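PDB 2I10: putative TetR transcriptional regulator from Rhodococcus sp., which probably binds DNA through a helix-turn-helix and regulates transcription, as TetR-family regulators do. Local coordinates for the interface of chains A and B. Coordinates in Å, arbitrary orientation; residue numbers count along the deposited sequence, not the author numbering. Chains: chain A/B, Putative TetR transcriptional regulator.

Contact 1: the interface of chains A and B. Residues chain A 158-159, 162; chain B 180, 183.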
ATOM      1  N   THR A 158      -3.857   9.947 -17.651  1.00 40.93           N
ATOM      2  CA  THR A 158      -2.859   8.995 -17.185  1.00 38.78           C
ATOM      3  C   THR A 158      -2.496   9.242 -15.694  1.00 37.85           C
ATOM      4  O   THR A 158      -2.542   8.311 -14.897  1.00 35.84           O
ATOM      5  CB  THR A 158      -1.621   9.009 -18.127  1.00 38.70           C
ATOM      6  OG1 THR A 158      -1.991   8.511 -19.433  1.00 40.15           O
ATOM      7  CG2 THR A 158      -0.532   8.160 -17.606  1.00 39.96           C
ATOM      8  N   ALA A 159      -2.147  10.483 -15.332  1.00 36.83           N
ATOM      9  CA  ALA A 159      -1.817  10.807 -13.932  1.00 37.27           C
ATOM     10  C   ALA A 159      -3.037  10.660 -13.044  1.00 36.79           C
ATOM     11  O   ALA A 159      -2.911  10.195 -11.913  1.00 37.64           O
ATOM     12  CB  ALA A 159      -1.251  12.196 -13.788  1.00 37.02           C
ATOM     13  N   ARG A 162      -3.547   6.877 -12.347  1.00 33.17           N
ATOM     14  CA  ARG A 162      -2.547   6.517 -11.354  1.00 33.93           C
ATOM     15  C   ARG A 162      -2.941   7.008  -9.960  1.00 33.82           C
ATOM     16  O   ARG A 162      -2.776   6.300  -9.007  1.00 34.15           O
ATOM     17  CB  ARG A 162      -1.169   7.079 -11.716  1.00 33.72           C
ATOM     18  CG  ARG A 162      -0.051   6.586 -10.808  1.00 32.28           C
ATOM     19  CD  ARG A 162       0.184   5.101 -10.970  1.00 29.72           C
ATOM     20  NE  ARG A 162       0.623   4.791 -12.323  1.00 29.20           N
ATOM     21  CZ  ARG A 162       0.846   3.568 -12.798  1.00 31.03           C
ATOM     22  NH1 ARG A 162       0.687   2.494 -12.041  1.00 33.75           N
ATOM     23  NH2 ARG A 162       1.231   3.420 -14.048  1.00 29.89           N
TER
ATOM     24  N   PRO B 180       5.929   4.695 -13.276  1.00 38.37           N
ATOM     25  CA  PRO B 180       6.947   5.681 -13.653  1.00 39.64           C
ATOM     26  C   PRO B 180       6.969   6.830 -12.653  1.00 40.77           C
ATOM     27  O   PRO B 180       5.910   7.218 -12.119  1.00 39.75           O
ATOM     28  CB  PRO B 180       6.475   6.195 -15.027  1.00 39.16           C
ATOM     29  CG  PRO B 180       5.554   5.189 -15.539  1.00 39.18           C
ATOM     30  CD  PRO B 180       4.924   4.514 -14.341  1.00 38.94           C
ATOM     31  N   GLU B 183       4.978  10.189 -13.537  1.00 41.16           N
ATOM     32  CA  GLU B 183       3.567   9.897 -13.373  1.00 40.07           C
ATOM     33  C   GLU B 183       3.160   9.834 -11.884  1.00 39.05           C
ATOM     34  O   GLU B 183       2.087  10.333 -11.496  1.00 38.11           O
ATOM     35  CB  GLU B 183       3.270   8.578 -14.051  1.00 40.77           C
ATOM     36  CG  GLU B 183       1.832   8.191 -14.075  1.00 41.40           C
ATOM     37  CD  GLU B 183       1.584   7.039 -15.022  1.00 40.19           C
ATOM     38  OE1 GLU B 183       2.089   7.085 -16.151  1.00 42.39           O
ATOM     39  OE2 GLU B 183       0.867   6.101 -14.637  1.00 41.48           O
TER
HETATM   40  O   HOH W   1      -1.750   5.544 -15.208  1.00 38.46           O
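A:Arg162 and B:Glu183 both start with CG anti to the backbone N, chi1 -173° and -175°. The two chains then differ. The arginine bends at chi2 and chi3, which turns its guanidinium back towards chain B. The glutamate runs out extended, and the two side chains meet at about a right angle. The result is a salt bridge between helix 157-176 of chain A and helix 181-192 of chain B. The arginine grips side-on, and both of its bonds go to one carboxylate oxygen. NE reaches B:Glu183 OE2 at 2.7 Å, on the anti side of that oxygen but tilted out of the carboxylate plane. NH2 of A:Arg162 reaches the same OE2 at 2.8 Å, from above the carboxylate plane. Both donors come from one face of the carboxylate, while OE2 lies nearly in the guanidinium plane. The two planes are 32° apart, and two donors on one acceptor probably draw the carboxylate's negative charge towards OE2. The methyl CG2 of A:Thr158 packs against the carboxylate carbon CD of B:Glu183 at 3.5 Å. CD of B:Pro180 flanks the guanidinium, 3.9 Å from A:Arg162 NH2. A:Arg162 is also one of the residues that line the p-nitrophenol pocket. A water joins the helices again: it lies 2.9 Å from the backbone O of A:Thr158 and 2.7 Å from B:Glu183 OE2.

Contact 2: the interface of chains A and B. Residues chain A 113-115; chain B 25, 111.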
ATOM      1  N   GLY A 113       7.276 -10.084  -1.078  1.00 51.93           N
ATOM      2  CA  GLY A 113       7.023 -10.333   0.324  1.00 52.48           C
ATOM      3  C   GLY A 113       8.317 -10.446   1.100  1.00 53.79           C
ATOM      4  O   GLY A 113       9.137 -11.318   0.813  1.00 53.92           O
ATOM      5  N   LEU A 114       8.508  -9.547   2.065  1.00 53.93           N
ATOM      6  CA  LEU A 114       9.648  -9.608   2.957  1.00 55.05           C
ATOM      7  C   LEU A 114       9.692 -10.976   3.645  1.00 56.19           C
ATOM      8  O   LEU A 114      10.701 -11.687   3.557  1.00 56.71           O
ATOM      9  CB  LEU A 114       9.590  -8.475   3.980  1.00 54.17           C
ATOM     10  CG  LEU A 114      10.587  -7.301   3.961  1.00 54.51           C
ATOM     11  CD1 LEU A 114      12.002  -7.776   3.711  1.00 55.21           C
ATOM     12  CD2 LEU A 114      10.268  -6.221   2.999  1.00 54.06           C
ATOM     13  N   ALA A 115       8.588 -11.365   4.290  1.00 57.17           N
ATOM     14  CA  ALA A 115       8.536 -12.662   4.996  1.00 57.34           C
ATOM     15  C   ALA A 115       8.316 -13.865   4.071  1.00 57.44           C
ATOM     16  O   ALA A 115       9.003 -14.891   4.193  1.00 57.86           O
ATOM     17  CB  ALA A 115       7.486 -12.631   6.135  1.00 57.69           C
TER
ATOM     18  N   TRP B  25      13.361  -7.459   9.799  1.00 31.23           N
ATOM     19  CA  TRP B  25      11.907  -7.673   9.671  1.00 32.65           C
ATOM     20  C   TRP B  25      11.539  -8.933  10.436  1.00 33.13           C
ATOM     21  O   TRP B  25      10.626  -8.909  11.244  1.00 34.45           O
ATOM     22  CB  TRP B  25      11.526  -7.827   8.212  1.00 32.02           C
ATOM     23  CG  TRP B  25      10.072  -8.036   7.977  1.00 32.17           C
ATOM     24  CD1 TRP B  25       9.426  -9.237   7.760  1.00 33.44           C
ATOM     25  CD2 TRP B  25       9.063  -7.016   7.911  1.00 31.98           C
ATOM     26  NE1 TRP B  25       8.075  -9.018   7.570  1.00 31.70           N
ATOM     27  CE2 TRP B  25       7.824  -7.667   7.638  1.00 32.97           C
ATOM     28  CE3 TRP B  25       9.092  -5.620   8.022  1.00 28.49           C
ATOM     29  CZ2 TRP B  25       6.621  -6.967   7.509  1.00 29.68           C
ATOM     30  CZ3 TRP B  25       7.910  -4.928   7.897  1.00 32.34           C
ATOM     31  CH2 TRP B  25       6.675  -5.609   7.642  1.00 33.41           C
ATOM     32  N   GLN B 111       3.868  -3.770   3.714  1.00 15.13           N
ATOM     33  CA  GLN B 111       4.287  -5.152   4.029  1.00 15.68           C
ATOM     34  C   GLN B 111       3.567  -5.786   5.243  1.00 16.01           C
ATOM     35  O   GLN B 111       3.107  -6.960   5.170  1.00 16.32           O
ATOM     36  CB  GLN B 111       5.814  -5.186   4.215  1.00 15.08           C
ATOM     37  CG  GLN B 111       6.564  -5.148   2.890  1.00 14.91           C
ATOM     38  CD  GLN B 111       6.314  -6.425   2.064  1.00 13.76           C
ATOM     39  OE1 GLN B 111       6.405  -7.538   2.602  1.00 14.25           O
ATOM     40  NE2 GLN B 111       6.005  -6.267   0.754  1.00  8.62           N
TER
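Helix 15-27 of chain B, the first helix of the TetR-type DNA-binding domain, meets a loop of chain A here through B:Trp25 and A:Leu114. The helix-turn-helix itself is predicted to follow at residues 33-52. CB of A:Leu114 sits over one face of the indole, 3.9 Å from the centroid of the five-membered ring. It is a CH-pi contact, and the carbon is offset towards the rim of the whole ring system. The indole comes from a side chain with CG anti to the backbone N (chi1 -179°), which carries the ring away from its helix towards the loop. A:Ala115 extends the contact along the pyrrole side, with its CB 3.9 Å from NE1 of B:Trp25. B:Gln111 meets the leucine from a second direction, roughly at right angles to the indole. The backbone N of A:Leu114 donates to the amide oxygen OE1 of B:Gln111 at 3.0 Å. The bond is nearly straight at its hydrogen, 171°, but the donor stands well above the carbonyl plane of the amide. CD2 of A:Leu114 packs on CG of B:Gln111 at 3.9 Å. A:Leu114 sits in the corner formed by the indole face and the glutamine chain of the partner. In the fold, the A loop around residue 114 lies between helices 83-98 and 121-148, and crosses to touch the DNA-binding domain of the other subunit.

Contact 3: the interface of chains A and B. Residues chain A 107-110, 112; chain B 110-111, 114.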
ATOM      1  N   CYS A 107      -5.108  -7.344   1.479  1.00 44.69           N
ATOM      2  CA  CYS A 107      -4.994  -7.926   0.140  1.00 45.89           C
ATOM      3  C   CYS A 107      -3.561  -7.850  -0.413  1.00 47.11           C
ATOM      4  O   CYS A 107      -2.713  -7.147   0.136  1.00 45.27           O
ATOM      5  CB  CYS A 107      -6.016  -7.290  -0.811  1.00 45.48           C
ATOM      6  SG  CYS A 107      -5.777  -5.535  -1.123  1.00 44.47           S
HETATM    7  N   MSE A 108      -3.293  -8.597  -1.485  1.00 48.47           N
HETATM    8  CA  MSE A 108      -1.962  -8.607  -2.103  1.00 52.32           C
HETATM    9  C   MSE A 108      -1.764  -7.331  -2.914  1.00 51.04           C
HETATM   10  O   MSE A 108      -1.939  -7.330  -4.122  1.00 50.23           O
HETATM   11  CB  MSE A 108      -1.761  -9.851  -2.978  1.00 52.23           C
HETATM   12  CG  MSE A 108      -1.757 -11.133  -2.192  1.00 54.20           C
HETATM   13 SE   MSE A 108      -1.636 -12.772  -3.258  0.80 62.24          SE
HETATM   14  CE  MSE A 108      -3.336 -12.759  -4.313  1.00 53.62           C
ATOM     15  N   THR A 109      -1.425  -6.242  -2.211  1.00 50.61           N
ATOM     16  CA  THR A 109      -1.250  -4.914  -2.809  1.00 50.11           C
ATOM     17  C   THR A 109       0.065  -4.813  -3.601  1.00 49.98           C
ATOM     18  O   THR A 109       0.261  -3.883  -4.413  1.00 49.50           O
ATOM     19  CB  THR A 109      -1.263  -3.774  -1.706  1.00 50.44           C
ATOM     20  OG1 THR A 109      -0.407  -4.138  -0.616  1.00 50.49           O
ATOM     21  CG2 THR A 109      -2.661  -3.482  -1.170  1.00 49.90           C
ATOM     22  N   VAL A 110       0.992  -5.730  -3.323  1.00 49.67           N
ATOM     23  CA  VAL A 110       2.323  -5.686  -3.942  1.00 49.81           C
ATOM     24  C   VAL A 110       2.725  -7.073  -4.425  1.00 50.09           C
ATOM     25  O   VAL A 110       2.173  -8.075  -3.968  1.00 49.90           O
ATOM     26  CB  VAL A 110       3.449  -5.144  -2.982  1.00 49.26           C
ATOM     27  CG1 VAL A 110       3.300  -3.651  -2.746  1.00 50.42           C
ATOM     28  CG2 VAL A 110       3.484  -5.931  -1.672  1.00 47.24           C
ATOM     29  N   ALA A 112       5.695  -8.677  -3.986  1.00 51.44           N
ATOM     30  CA  ALA A 112       6.896  -9.120  -3.263  1.00 51.09           C
ATOM     31  C   ALA A 112       6.597  -9.173  -1.774  1.00 51.41           C
ATOM     32  O   ALA A 112       5.783  -8.394  -1.265  1.00 50.16           O
ATOM     33  CB  ALA A 112       8.094  -8.190  -3.536  1.00 51.47           C
TER
ATOM     34  N   VAL B 110       2.893  -1.143   4.372  1.00 13.53           N
ATOM     35  CA  VAL B 110       2.314  -1.915   3.279  1.00 13.68           C
ATOM     36  C   VAL B 110       2.598  -3.417   3.515  1.00 14.33           C
ATOM     37  O   VAL B 110       1.674  -4.221   3.560  1.00 14.54           O
ATOM     38  CB  VAL B 110       2.804  -1.434   1.881  1.00 13.66           C
ATOM     39  CG1 VAL B 110       2.500  -2.481   0.802  1.00 13.89           C
ATOM     40  CG2 VAL B 110       2.160  -0.060   1.515  1.00 12.29           C
ATOM     41  N   GLN B 111       3.868  -3.770   3.714  1.00 15.13           N
ATOM     42  CA  GLN B 111       4.287  -5.152   4.029  1.00 15.68           C
ATOM     43  C   GLN B 111       3.567  -5.786   5.243  1.00 16.01           C
ATOM     44  O   GLN B 111       3.107  -6.960   5.170  1.00 16.32           O
ATOM     45  CB  GLN B 111       5.814  -5.186   4.215  1.00 15.08           C
ATOM     46  CG  GLN B 111       6.564  -5.148   2.890  1.00 14.91           C
ATOM     47  CD  GLN B 111       6.314  -6.425   2.064  1.00 13.76           C
ATOM     48  OE1 GLN B 111       6.405  -7.538   2.602  1.00 14.25           O
ATOM     49  NE2 GLN B 111       6.005  -6.267   0.754  1.00  8.62           N
ATOM     50  N   LEU B 114      -0.037  -7.230   4.737  1.00 15.62           N
ATOM     51  CA  LEU B 114      -0.258  -8.466   3.964  1.00 16.33           C
ATOM     52  C   LEU B 114      -0.539  -9.663   4.911  1.00 16.37           C
ATOM     53  O   LEU B 114       0.002  -9.724   6.029  1.00 15.98           O
ATOM     54  CB  LEU B 114       0.944  -8.746   3.033  1.00 16.33           C
ATOM     55  CG  LEU B 114       1.416  -7.685   2.010  1.00 17.01           C
ATOM     56  CD1 LEU B 114       2.891  -7.893   1.602  1.00 19.17           C
ATOM     57  CD2 LEU B 114       0.551  -7.599   0.752  1.00 16.35           C
TER
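B:Gln111 NE2 donates to the backbone O of A:Ala112 at 2.9 Å. The bond is close to straight, 166° at the hydrogen. The acceptor lies near the amide plane of the glutamine, while the donor is above the carbonyl plane of A:Ala112. Around this bond the contact is mostly made by methyl groups, some of them against polar atoms. CG2 of A:Val110 lies 3.5 Å from B:Gln111 NE2 and 3.9 Å from CD1 of B:Leu114. The other methyl of A:Val110, CG1, meets CG1 of B:Val110 at 3.8 Å. CG1 of B:Val110 is anti to its own backbone N (chi1 164°), which points it at chain A, and it also touches OG1 of A:Thr109 at 3.6 Å. B:Leu114 reaches across with both methyls. Its CD2 nestles against backbone atoms, 3.4 Å from the carbonyl O of A:Cys107 and 3.9 Å from CA of A:Met108, a selenomethionine. A:Cys107 is a residue that can form a disulfide with Cys68. The two copies differ here, since residues 108-112 are helical in chain B and a loop in chain A. The patch fastens the two subunits to each other, probably as part of the homodimer usual for TetR regulators.

Contact 2 and contact 3 are neighbours, with their C-alpha centres about 9 Å apart. They share B:Gln111, whose amide serves the A loop with its oxygen in one and its nitrogen in the other. Contact 1 stands apart, its C-alpha centre about 26 Å from that of contact 2 and about 20 Å from that of contact 3. It uses helices 157-176 and 181-192; the others use the segment around residues 107-115, and contact 2 adds helix 15-27 of the partner. The interface thus runs from the C-terminal helices to the DNA-binding end. Contact 2 could link the subunit arrangement to the position of the DNA-binding domain.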